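Local structure of GCN5-related N-acetyltransferase (Brucella melitensis biovar Abortus, 4J3G) at residues A39-N42 and D43-N47; E126-E129 and E130-R134; V168-F172 and G173-D177. The protein probably transfers an acetyl group from acetyl-coenzyme A to an amine, perhaps the N-terminal alanine of a ribosomal protein, as a GNAT-family acetyltransferase. All coordinates share one frame; numbering follows the deposited sequence.

Interaction 1: A39-N42 and D43-N47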
ATOM      1  N   ALA A  39     -19.950  15.573   0.204  1.00 17.89           N
ATOM      2  CA  ALA A  39     -20.029  16.355  -1.028  1.00 18.82           C
ATOM      3  C   ALA A  39     -18.642  16.510  -1.647  1.00 17.78           C
ATOM      4  O   ALA A  39     -18.458  16.354  -2.844  1.00 18.05           O
ATOM      5  CB  ALA A  39     -20.649  17.727  -0.761  1.00 20.58           C
ATOM      6  N   ILE A  40     -17.660  16.756  -0.796  1.00 18.14           N
ATOM      7  CA  ILE A  40     -16.283  16.967  -1.252  1.00 18.39           C
ATOM      8  C   ILE A  40     -15.715  15.647  -1.762  1.00 17.15           C
ATOM      9  O   ILE A  40     -15.132  15.580  -2.825  1.00 17.12           O
ATOM     10  CB  ILE A  40     -15.427  17.567  -0.118  1.00 18.64           C
ATOM     11  CG1 ILE A  40     -15.931  18.983   0.187  1.00 20.98           C
ATOM     12  CG2 ILE A  40     -13.919  17.593  -0.471  1.00 18.73           C
ATOM     13  CD1 ILE A  40     -15.516  19.467   1.567  1.00 21.46           C
ATOM     14  N   TYR A  41     -15.929  14.590  -1.008  1.00 17.42           N
ATOM     15  CA  TYR A  41     -15.459  13.289  -1.425  1.00 15.81           C
ATOM     16  C   TYR A  41     -16.085  12.826  -2.755  1.00 15.47           C
ATOM     17  O   TYR A  41     -15.365  12.467  -3.701  1.00 14.68           O
ATOM     18  CB  TYR A  41     -15.742  12.291  -0.370  1.00 16.40           C
ATOM     19  CG  TYR A  41     -15.322  10.884  -0.738  1.00 16.52           C
ATOM     20  CD1 TYR A  41     -14.035  10.452  -0.532  1.00 17.36           C
ATOM     21  CD2 TYR A  41     -16.217  10.004  -1.324  1.00 16.15           C
ATOM     22  CE1 TYR A  41     -13.647   9.147  -0.874  1.00 17.49           C
ATOM     23  CE2 TYR A  41     -15.840   8.702  -1.661  1.00 16.19           C
ATOM     24  CZ  TYR A  41     -14.551   8.289  -1.424  1.00 17.95           C
ATOM     25  OH  TYR A  41     -14.162   7.027  -1.845  1.00 19.23           O
ATOM     26  N   ASN A  42     -17.419  12.869  -2.879  1.00 14.28           N
ATOM     27  CA  ASN A  42     -18.032  12.493  -4.161  1.00 14.83           C
ATOM     28  C   ASN A  42     -17.640  13.391  -5.362  1.00 15.38           C
ATOM     29  O   ASN A  42     -17.545  12.905  -6.494  1.00 14.55           O
ATOM     30  CB  ASN A  42     -19.560  12.422  -4.039  1.00 15.00           C
ATOM     31  CG  ASN A  42     -20.066  11.117  -3.421  1.00 14.98           C
ATOM     32  OD1 ASN A  42     -19.418  10.056  -3.467  1.00 14.45           O
ATOM     33  ND2 ASN A  42     -21.277  11.180  -2.906  1.00 15.40           N
ATOM     34  N   ASP A  43     -17.417  14.675  -5.099  1.00 16.73           N
ATOM     35  CA  ASP A  43     -16.906  15.603  -6.102  1.00 19.86           C
ATOM     36  C   ASP A  43     -15.552  15.109  -6.606  1.00 18.91           C
ATOM     37  O   ASP A  43     -15.371  14.997  -7.804  1.00 18.94           O
ATOM     38  CB  ASP A  43     -16.761  17.005  -5.516  1.00 22.87           C
ATOM     39  CG  ASP A  43     -16.760  18.122  -6.591  1.00 27.97           C
ATOM     40  OD1 ASP A  43     -16.302  17.937  -7.745  1.00 32.58           O
ATOM     41  OD2 ASP A  43     -17.273  19.208  -6.259  1.00 36.34           O
ATOM     42  N   ALA A  44     -14.654  14.775  -5.675  1.00 18.22           N
ATOM     43  CA  ALA A  44     -13.316  14.209  -6.049  1.00 17.93           C
ATOM     44  C   ALA A  44     -13.448  12.898  -6.837  1.00 17.83           C
ATOM     45  O   ALA A  44     -12.720  12.673  -7.840  1.00 18.56           O
ATOM     46  CB  ALA A  44     -12.450  14.011  -4.839  1.00 18.96           C
ATOM     47  N   VAL A  45     -14.364  12.036  -6.407  1.00 15.73           N
ATOM     48  CA  VAL A  45     -14.608  10.766  -7.109  1.00 16.05           C
ATOM     49  C   VAL A  45     -15.066  10.977  -8.564  1.00 17.08           C
ATOM     50  O   VAL A  45     -14.595  10.294  -9.505  1.00 16.33           O
ATOM     51  CB  VAL A  45     -15.637   9.931  -6.340  1.00 15.65           C
ATOM     52  CG1 VAL A  45     -16.075   8.726  -7.143  1.00 16.26           C
ATOM     53  CG2 VAL A  45     -15.036   9.505  -5.023  1.00 16.24           C
ATOM     54  N   GLU A  46     -15.976  11.931  -8.739  1.00 18.39           N
ATOM     55  CA  GLU A  46     -16.603  12.188 -10.039  1.00 19.85           C
ATOM     56  C   GLU A  46     -15.743  12.968 -10.993  1.00 20.24           C
ATOM     57  O   GLU A  46     -15.777  12.701 -12.194  1.00 20.03           O
ATOM     58  CB  GLU A  46     -17.877  13.010  -9.829  1.00 21.32           C
ATOM     59  CG  GLU A  46     -18.963  12.250  -9.126  1.00 22.81           C
ATOM     60  CD  GLU A  46     -20.098  13.158  -8.631  1.00 24.79           C
ATOM     61  OE1 GLU A  46     -20.282  14.295  -9.143  1.00 24.93           O
ATOM     62  OE2 GLU A  46     -20.782  12.726  -7.697  1.00 27.53           O
ATOM     63  N   ASN A  47     -14.986  13.937 -10.466  1.00 20.91           N
ATOM     64  CA  ASN A  47     -14.438  15.042 -11.278  1.00 22.72           C
ATOM     65  C   ASN A  47     -12.915  15.177 -11.269  1.00 23.79           C
ATOM     66  O   ASN A  47     -12.392  16.165 -11.770  1.00 25.03           O
ATOM     67  CB  ASN A  47     -15.016  16.368 -10.807  1.00 23.73           C
ATOM     68  CG  ASN A  47     -16.495  16.447 -11.039  1.00 24.85           C
ATOM     69  OD1 ASN A  47     -16.977  16.006 -12.066  1.00 28.42           O
ATOM     70  ND2 ASN A  47     -17.220  16.938 -10.069  1.00 26.23           N
TER

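Interaction 2: E126-E129 and E130-R134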
ATOM      1  N   GLU A 126      -1.311  21.642   9.039  1.00 21.45           N
ATOM      2  CA  GLU A 126      -1.878  21.311  10.354  1.00 23.00           C
ATOM      3  C   GLU A 126      -1.904  19.802  10.595  1.00 20.31           C
ATOM      4  O   GLU A 126      -1.631  19.321  11.703  1.00 18.70           O
ATOM      5  CB  GLU A 126      -3.281  21.893  10.506  1.00 26.09           C
ATOM      6  CG  GLU A 126      -3.867  21.691  11.912  1.00 31.69           C
ATOM      7  CD  GLU A 126      -2.926  22.085  13.062  1.00 36.45           C
ATOM      8  OE1 GLU A 126      -2.243  23.165  12.991  1.00 39.17           O
ATOM      9  OE2 GLU A 126      -2.905  21.325  14.056  1.00 37.27           O
ATOM     10  N   LEU A 127      -2.193  19.036   9.547  1.00 19.33           N
ATOM     11  CA  LEU A 127      -2.163  17.588   9.681  1.00 18.76           C
ATOM     12  C   LEU A 127      -0.770  17.080  10.070  1.00 18.06           C
ATOM     13  O   LEU A 127      -0.646  16.145  10.867  1.00 17.73           O
ATOM     14  CB  LEU A 127      -2.578  16.921   8.373  1.00 19.52           C
ATOM     15  CG  LEU A 127      -3.045  15.458   8.488  1.00 19.92           C
ATOM     16  CD1 LEU A 127      -4.246  15.343   9.408  1.00 20.15           C
ATOM     17  CD2 LEU A 127      -3.418  14.911   7.115  1.00 19.77           C
ATOM     18  N   ILE A 128       0.278  17.648   9.472  1.00 17.31           N
ATOM     19  CA  ILE A 128       1.636  17.319   9.811  1.00 18.03           C
ATOM     20  C   ILE A 128       1.883  17.552  11.316  1.00 18.23           C
ATOM     21  O   ILE A 128       2.524  16.748  11.977  1.00 17.39           O
ATOM     22  CB  ILE A 128       2.663  18.178   8.998  1.00 18.11           C
ATOM     23  CG1 ILE A 128       2.724  17.706   7.545  1.00 17.88           C
ATOM     24  CG2 ILE A 128       4.036  18.119   9.604  1.00 19.71           C
ATOM     25  CD1 ILE A 128       3.498  18.645   6.613  1.00 17.87           C
ATOM     26  N   GLU A 129       1.410  18.664  11.845  1.00 19.62           N
ATOM     27  CA  GLU A 129       1.633  18.921  13.284  1.00 20.94           C
ATOM     28  C   GLU A 129       0.920  17.892  14.150  1.00 20.94           C
ATOM     29  O   GLU A 129       1.474  17.453  15.169  1.00 20.93           O
ATOM     30  CB  GLU A 129       1.156  20.325  13.689  1.00 22.67           C
ATOM     31  CG  GLU A 129       1.873  21.455  12.956  1.00 25.32           C
ATOM     32  CD  GLU A 129       3.386  21.442  13.141  1.00 28.71           C
ATOM     33  OE1 GLU A 129       3.878  20.991  14.214  1.00 29.38           O
ATOM     34  OE2 GLU A 129       4.100  21.839  12.190  1.00 35.23           O
ATOM     35  N   GLU A 130      -0.308  17.540  13.771  1.00 20.51           N
ATOM     36  CA  GLU A 130      -1.064  16.463  14.470  1.00 22.12           C
ATOM     37  C   GLU A 130      -0.332  15.139  14.406  1.00 20.00           C
ATOM     38  O   GLU A 130      -0.215  14.431  15.407  1.00 20.75           O
ATOM     39  CB  GLU A 130      -2.436  16.283  13.886  1.00 25.41           C
ATOM     40  CG  GLU A 130      -3.448  17.314  14.309  1.00 32.27           C
ATOM     41  CD  GLU A 130      -4.110  16.993  15.646  1.00 36.58           C
ATOM     42  OE1 GLU A 130      -3.712  15.995  16.328  1.00 38.00           O
ATOM     43  OE2 GLU A 130      -5.038  17.750  15.996  1.00 41.81           O
ATOM     44  N   ALA A 131       0.219  14.818  13.242  1.00 18.57           N
ATOM     45  CA  ALA A 131       0.983  13.600  13.096  1.00 17.61           C
ATOM     46  C   ALA A 131       2.203  13.597  14.011  1.00 18.51           C
ATOM     47  O   ALA A 131       2.515  12.585  14.652  1.00 17.95           O
ATOM     48  CB  ALA A 131       1.406  13.422  11.634  1.00 17.60           C
ATOM     49  N   ARG A 132       2.916  14.713  14.026  1.00 18.99           N
ATOM     50  CA  ARG A 132       4.097  14.896  14.877  1.00 21.80           C
ATOM     51  C   ARG A 132       3.739  14.639  16.343  1.00 22.22           C
ATOM     52  O   ARG A 132       4.463  13.927  17.079  1.00 21.05           O
ATOM     53  CB  ARG A 132       4.583  16.341  14.730  1.00 26.01           C
ATOM     54  CG  ARG A 132       6.057  16.568  14.674  1.00 32.60           C
ATOM     55  CD  ARG A 132       6.340  18.004  14.170  1.00 37.19           C
ATOM     56  NE  ARG A 132       7.195  17.940  12.990  1.00 39.57           N
ATOM     57  CZ  ARG A 132       7.236  18.826  12.005  1.00 41.79           C
ATOM     58  NH1 ARG A 132       6.478  19.926  12.017  1.00 44.50           N
ATOM     59  NH2 ARG A 132       8.073  18.609  10.993  1.00 43.48           N
ATOM     60  N   GLU A 133       2.627  15.243  16.762  1.00 22.81           N
ATOM     61  CA  GLU A 133       2.149  15.154  18.125  1.00 25.76           C
ATOM     62  C   GLU A 133       1.832  13.724  18.484  1.00 24.39           C
ATOM     63  O   GLU A 133       2.070  13.309  19.598  1.00 23.19           O
ATOM     64  CB  GLU A 133       0.873  15.946  18.252  1.00 29.75           C
ATOM     65  CG  GLU A 133       0.470  16.248  19.670  1.00 33.67           C
ATOM     66  CD  GLU A 133      -0.370  17.500  19.736  1.00 39.11           C
ATOM     67  OE1 GLU A 133       0.202  18.591  19.988  1.00 42.22           O
ATOM     68  OE2 GLU A 133      -1.587  17.409  19.468  1.00 42.66           O
ATOM     69  N   ARG A 134       1.279  12.998  17.511  1.00 22.10           N
ATOM     70  CA  ARG A 134       0.831  11.627  17.678  1.00 22.51           C
ATOM     71  C   ARG A 134       1.938  10.603  17.404  1.00 22.65           C
ATOM     72  O   ARG A 134       1.682   9.411  17.445  1.00 22.85           O
ATOM     73  CB  ARG A 134      -0.425  11.359  16.806  1.00 23.99           C
ATOM     74  CG  ARG A 134      -1.655  12.058  17.331  1.00 24.50           C
ATOM     75  CD  ARG A 134      -2.836  12.030  16.385  1.00 26.11           C
ATOM     76  NE  ARG A 134      -3.809  13.060  16.756  1.00 25.81           N
ATOM     77  CZ  ARG A 134      -5.108  12.865  16.955  1.00 26.94           C
ATOM     78  NH1 ARG A 134      -5.680  11.659  16.819  1.00 26.25           N
ATOM     79  NH2 ARG A 134      -5.864  13.908  17.281  1.00 29.34           N
TER

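Interaction 3: V168-F172 and G173-D177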
ATOM      1  N   VAL A 168      -0.239   1.793 -12.364  1.00 12.54           N
ATOM      2  CA  VAL A 168      -0.772   0.997 -11.225  1.00 12.45           C
ATOM      3  C   VAL A 168      -2.207   1.302 -10.883  1.00 12.75           C
ATOM      4  O   VAL A 168      -2.843   0.527 -10.187  1.00 12.08           O
ATOM      5  CB  VAL A 168       0.064   1.109  -9.932  1.00 13.11           C
ATOM      6  CG1 VAL A 168       1.358   0.385 -10.096  1.00 14.44           C
ATOM      7  CG2 VAL A 168       0.177   2.535  -9.430  1.00 12.51           C
ATOM      8  N   GLY A 169      -2.733   2.410 -11.408  1.00 12.63           N
ATOM      9  CA  GLY A 169      -4.138   2.749 -11.229  1.00 13.12           C
ATOM     10  C   GLY A 169      -4.864   2.817 -12.547  1.00 13.47           C
ATOM     11  O   GLY A 169      -4.257   2.872 -13.601  1.00 12.85           O
ATOM     12  N   GLN A 170      -6.179   2.777 -12.463  1.00 14.60           N
ATOM     13  CA  GLN A 170      -7.006   2.979 -13.616  1.00 16.34           C
ATOM     14  C   GLN A 170      -8.212   3.822 -13.216  1.00 15.73           C
ATOM     15  O   GLN A 170      -8.854   3.553 -12.203  1.00 15.04           O
ATOM     16  CB  GLN A 170      -7.479   1.646 -14.182  1.00 19.94           C
ATOM     17  CG  GLN A 170      -8.070   1.810 -15.566  1.00 24.31           C
ATOM     18  CD  GLN A 170      -8.584   0.515 -16.118  1.00 29.53           C
ATOM     19  OE1 GLN A 170      -9.237  -0.265 -15.406  1.00 35.04           O
ATOM     20  NE2 GLN A 170      -8.326   0.281 -17.398  1.00 32.48           N
ATOM     21  N   LYS A 171      -8.536   4.812 -14.044  1.00 14.09           N
ATOM     22  CA  LYS A 171      -9.769   5.609 -13.857  1.00 14.82           C
ATOM     23  C   LYS A 171     -10.170   6.223 -15.200  1.00 15.67           C
ATOM     24  O   LYS A 171      -9.314   6.592 -15.949  1.00 15.39           O
ATOM     25  CB  LYS A 171      -9.546   6.726 -12.852  1.00 14.28           C
ATOM     26  CG  LYS A 171     -10.853   7.307 -12.346  1.00 14.73           C
ATOM     27  CD  LYS A 171     -10.644   8.248 -11.174  1.00 14.63           C
ATOM     28  CE  LYS A 171     -11.981   8.824 -10.735  1.00 14.88           C
ATOM     29  NZ  LYS A 171     -11.917   9.675  -9.513  1.00 14.64           N
ATOM     30  N   PHE A 172     -11.477   6.319 -15.466  1.00 16.75           N
ATOM     31  CA  PHE A 172     -11.963   6.888 -16.715  1.00 18.14           C
ATOM     32  C   PHE A 172     -11.334   6.196 -17.920  1.00 18.09           C
ATOM     33  O   PHE A 172     -11.062   6.841 -18.975  1.00 20.72           O
ATOM     34  CB  PHE A 172     -11.668   8.397 -16.777  1.00 18.45           C
ATOM     35  CG  PHE A 172     -12.210   9.178 -15.618  1.00 19.88           C
ATOM     36  CD1 PHE A 172     -13.520   8.980 -15.140  1.00 21.45           C
ATOM     37  CD2 PHE A 172     -11.433  10.145 -15.039  1.00 21.37           C
ATOM     38  CE1 PHE A 172     -14.013   9.745 -14.091  1.00 22.16           C
ATOM     39  CE2 PHE A 172     -11.906  10.904 -13.974  1.00 22.80           C
ATOM     40  CZ  PHE A 172     -13.192  10.707 -13.501  1.00 22.46           C
ATOM     41  N   GLY A 173     -11.045   4.901 -17.761  1.00 17.69           N
ATOM     42  CA  GLY A 173     -10.459   4.086 -18.816  1.00 18.83           C
ATOM     43  C   GLY A 173      -8.982   4.326 -19.069  1.00 19.04           C
ATOM     44  O   GLY A 173      -8.413   3.777 -20.010  1.00 20.07           O
ATOM     45  N   ARG A 174      -8.339   5.120 -18.227  1.00 18.11           N
ATOM     46  CA  ARG A 174      -6.937   5.486 -18.428  1.00 19.93           C
ATOM     47  C   ARG A 174      -6.072   4.776 -17.409  1.00 18.26           C
ATOM     48  O   ARG A 174      -6.479   4.694 -16.239  1.00 16.61           O
ATOM     49  CB  ARG A 174      -6.764   6.990 -18.206  1.00 22.39           C
ATOM     50  CG  ARG A 174      -7.432   7.834 -19.240  1.00 26.38           C
ATOM     51  CD  ARG A 174      -7.787   9.194 -18.685  1.00 31.32           C
ATOM     52  NE  ARG A 174      -6.612   9.994 -18.323  1.00 33.70           N
ATOM     53  CZ  ARG A 174      -6.662  11.308 -18.085  1.00 40.34           C
ATOM     54  NH1 ARG A 174      -7.825  11.980 -18.170  1.00 41.86           N
ATOM     55  NH2 ARG A 174      -5.553  11.955 -17.756  1.00 42.83           N
ATOM     56  N   TRP A 175      -4.887   4.304 -17.820  1.00 17.28           N
ATOM     57  CA  TRP A 175      -3.871   3.894 -16.832  1.00 17.03           C
ATOM     58  C   TRP A 175      -3.241   5.143 -16.267  1.00 16.53           C
ATOM     59  O   TRP A 175      -2.987   6.091 -16.998  1.00 17.55           O
ATOM     60  CB  TRP A 175      -2.772   3.003 -17.401  1.00 17.37           C
ATOM     61  CG  TRP A 175      -3.264   1.700 -17.995  1.00 17.66           C
ATOM     62  CD1 TRP A 175      -3.214   1.351 -19.319  1.00 19.34           C
ATOM     63  CD2 TRP A 175      -3.864   0.593 -17.318  1.00 17.14           C
ATOM     64  NE1 TRP A 175      -3.736   0.103 -19.507  1.00 19.24           N
ATOM     65  CE2 TRP A 175      -4.149  -0.388 -18.298  1.00 17.98           C
ATOM     66  CE3 TRP A 175      -4.189   0.324 -15.987  1.00 16.27           C
ATOM     67  CZ2 TRP A 175      -4.745  -1.618 -17.986  1.00 18.05           C
ATOM     68  CZ3 TRP A 175      -4.777  -0.914 -15.686  1.00 16.84           C
ATOM     69  CH2 TRP A 175      -5.061  -1.854 -16.685  1.00 17.22           C
ATOM     70  N   LEU A 176      -2.971   5.108 -14.964  1.00 15.33           N
ATOM     71  CA  LEU A 176      -2.499   6.235 -14.195  1.00 14.84           C
ATOM     72  C   LEU A 176      -1.251   5.850 -13.398  1.00 14.58           C
ATOM     73  O   LEU A 176      -1.129   4.703 -12.895  1.00 13.78           O
ATOM     74  CB  LEU A 176      -3.567   6.645 -13.199  1.00 15.09           C
ATOM     75  CG  LEU A 176      -4.891   7.141 -13.821  1.00 15.85           C
ATOM     76  CD1 LEU A 176      -5.890   7.320 -12.726  1.00 16.71           C
ATOM     77  CD2 LEU A 176      -4.690   8.404 -14.642  1.00 17.16           C
ATOM     78  N   ASP A 177      -0.381   6.829 -13.209  1.00 14.65           N
ATOM     79  CA  ASP A 177       0.903   6.643 -12.561  1.00 14.02           C
ATOM     80  C   ASP A 177       0.855   7.208 -11.166  1.00 13.23           C
ATOM     81  O   ASP A 177       0.329   8.316 -10.944  1.00 13.47           O
ATOM     82  CB  ASP A 177       2.029   7.349 -13.371  1.00 15.15           C
ATOM     83  CG  ASP A 177       2.223   6.762 -14.733  1.00 16.66           C
ATOM     84  OD1 ASP A 177       1.660   5.666 -15.054  1.00 15.91           O
ATOM     85  OD2 ASP A 177       2.945   7.437 -15.502  1.00 18.84           O
TER
HETATM   86  O   HOH W   1      -6.770   1.479 -19.160  1.00 37.24           O

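Interaction 1: A39-N42 and D43-N47
Val45, one helical turn further along, lays one methyl on a face of the Tyr41 ring. The two side chains meet at a slant: CG2 of Val45 stands 3.5 Å above the ring plane, displaced from the centre toward the CE2 edge, a CH-pi contact in which CG2 lies 26° off the ring normal from the centroid. Because CG of the tyrosine is anti to the backbone N (chi1 178°), its ring stands out from the helix, and the methyl comes up under it from the next turn. Beneath the pair, Val45 N donates to Tyr41 O at 2.9 Å. Beyond the ring, Tyr41 OH is hydrogen-bonded to Asn53 and Arg62 makes a cation-pi contact, so several partners fix the tyrosine.

On the outer side, the extended Glu46 side chain leans back alongside the Asn42 carbonyl, its CG 3.1 Å from Asn42 O, while Asn42 turns its amide elsewhere, OD1 accepting from Val57 N. In the last turn Asn47 ND2 donates to Asp43 OD1 at 2.7 Å; the hydrogen bond is nearly straight, lies in the amide plane and arrives from above the carboxylate. Asp43 OD2 is hydrogen-bonded to Ser112 OG. Ile40 packs on Val85 and Tyr88 of strand 84-93. Spacings of four residues, with i to i+4 backbone bonds, mark the C-terminal turns of an amphipathic alpha helix, here helix 34-47 in the N-terminal half of the GNAT fold.

Interaction 2: E126-E129 and E130-R134
Arg132 leaves the helix with chi1 off the staggered positions (-140°) and bends at chi3 (-124°), which together turn its guanidinium back toward the preceding turn; Glu129 curls to meet it, its CG anti to the carbonyl carbon and its chain bent at chi2. The two chains run alongside each other in a common direction and close a salt bridge of 3.1 Å between Glu129 OE2 and Arg132 NH1. Their flat groups are not coplanar: carboxylate and guanidinium are turned 51° against each other, and a single nitrogen, NH1, faces the acid. One face of the guanidinium rests on Ile128, whose CG2 is 3.8 Å above its plane and off toward the rim. The arginine thus has an apolar neighbour over a face and an acidic one at an edge.

Just past the helix, Arg134 makes a side-on salt bridge to Glu130, NE at 3.0 Å and NH2 at 3.1 Å from the same oxygen, Glu130 OE1, both from one face of the carboxylate. Arg134 NH1 goes on to the carbonyl of Gly73. Glu126 OE2 lies 4.6 Å from Glu130 OE2, their carboxylate planes perpendicular; the arginine would probably offset part of this like-charge proximity, and OE2 of Glu130 also has a weak hydrogen bond from His28. Four i to i+4 backbone bonds, from Glu130 N to Glu126 O through Glu133 N to Glu129 O, run beneath these side chains.

Helix 119-133 is the connection of a beta-alpha-beta unit between strands 103-110 and 138-144. Leu127 and Ala131 face the sheet, meeting Tyr91 of strand 84-93, and Leu127 also touches Leu77 of strand 76-81; Ile128 packs on Gln157 and Phe159.

Interaction 3: V168-F172 and G173-D177
Gln170 sets its amide almost flat over the Trp175 indole, the two planes only 8° apart. NE2 lies 3.9 Å above the ring plane, displaced toward the six-membered rim, and a water sits above the same face. At the ring's edge is the carbonyl of Gly169, its O 3.5 Å from Trp175 CE3. His137 of the second subunit stacks with the indole, and His102 of that subunit meets it steeply and has a weak hydrogen bond with Gln170 OE1. The glutamine reaches over the tryptophan because its CG is anti to the backbone N (chi1 -167°) and the chain stays extended beyond it. The Phe172 ring, in turn, has CG of the preceding Lys171 over its centre.

The water ties the side chain to the turn: Gln170 NE2 donates to it at 2.6 Å, and it donates to Gly173 O. Phe172 and Gly173 occupy the middle of a type I' turn, both with positive phi, closed by Arg174 N to Lys171 O and, in the other direction, Lys171 N to Arg174 O. Gln170 and Trp175 form the neighbouring non-hydrogen-bonded pair; beyond them Gly169 and Leu176 exchange two backbone bonds. Val168 and Gly169 together face Leu176, a classic beta bulge. On the other face of the hairpin Leu176 CD1 packs 3.7 Å from Lys171 CB.

Lys171 is fully extended, and its buried ammonium is gripped by the carbonyls of Val45, Thr48 and Ile51. These three oxygens take up the ammonium's hydrogen bonds and would probably stabilise its charge, while Phe172 N is held by Glu54. One face is thus anchored by Lys171 within the chain; the Gln170 and Trp175 face lies against the second subunit, to which Gln170 also makes backbone hydrogen bonds and Val168 O a hydrogen bond at Ser103 OG.

In the fold
Interactions 1 and 3 are far apart in sequence but touch in space: their centres are 17 Å apart, and a hydrogen bond of 2.7 Å from Lys171 NZ to Val45 O pins the hairpin tip to the end of helix 34-47. The Phe172 ring joins in, its CZ 3.5 Å from Glu46 O. Interaction 2 stands apart, its centre 25 Å from that of interaction 1 and 31 Å from that of interaction 3, on the opposite side of the chain's centre from both. A sulfate, probably picked up from the crystallisation medium, lies about 6 Å from the Tyr41 side chain in interaction 1; it may mark a pocket. Within this dimer, interaction 3 alone contacts the second subunit.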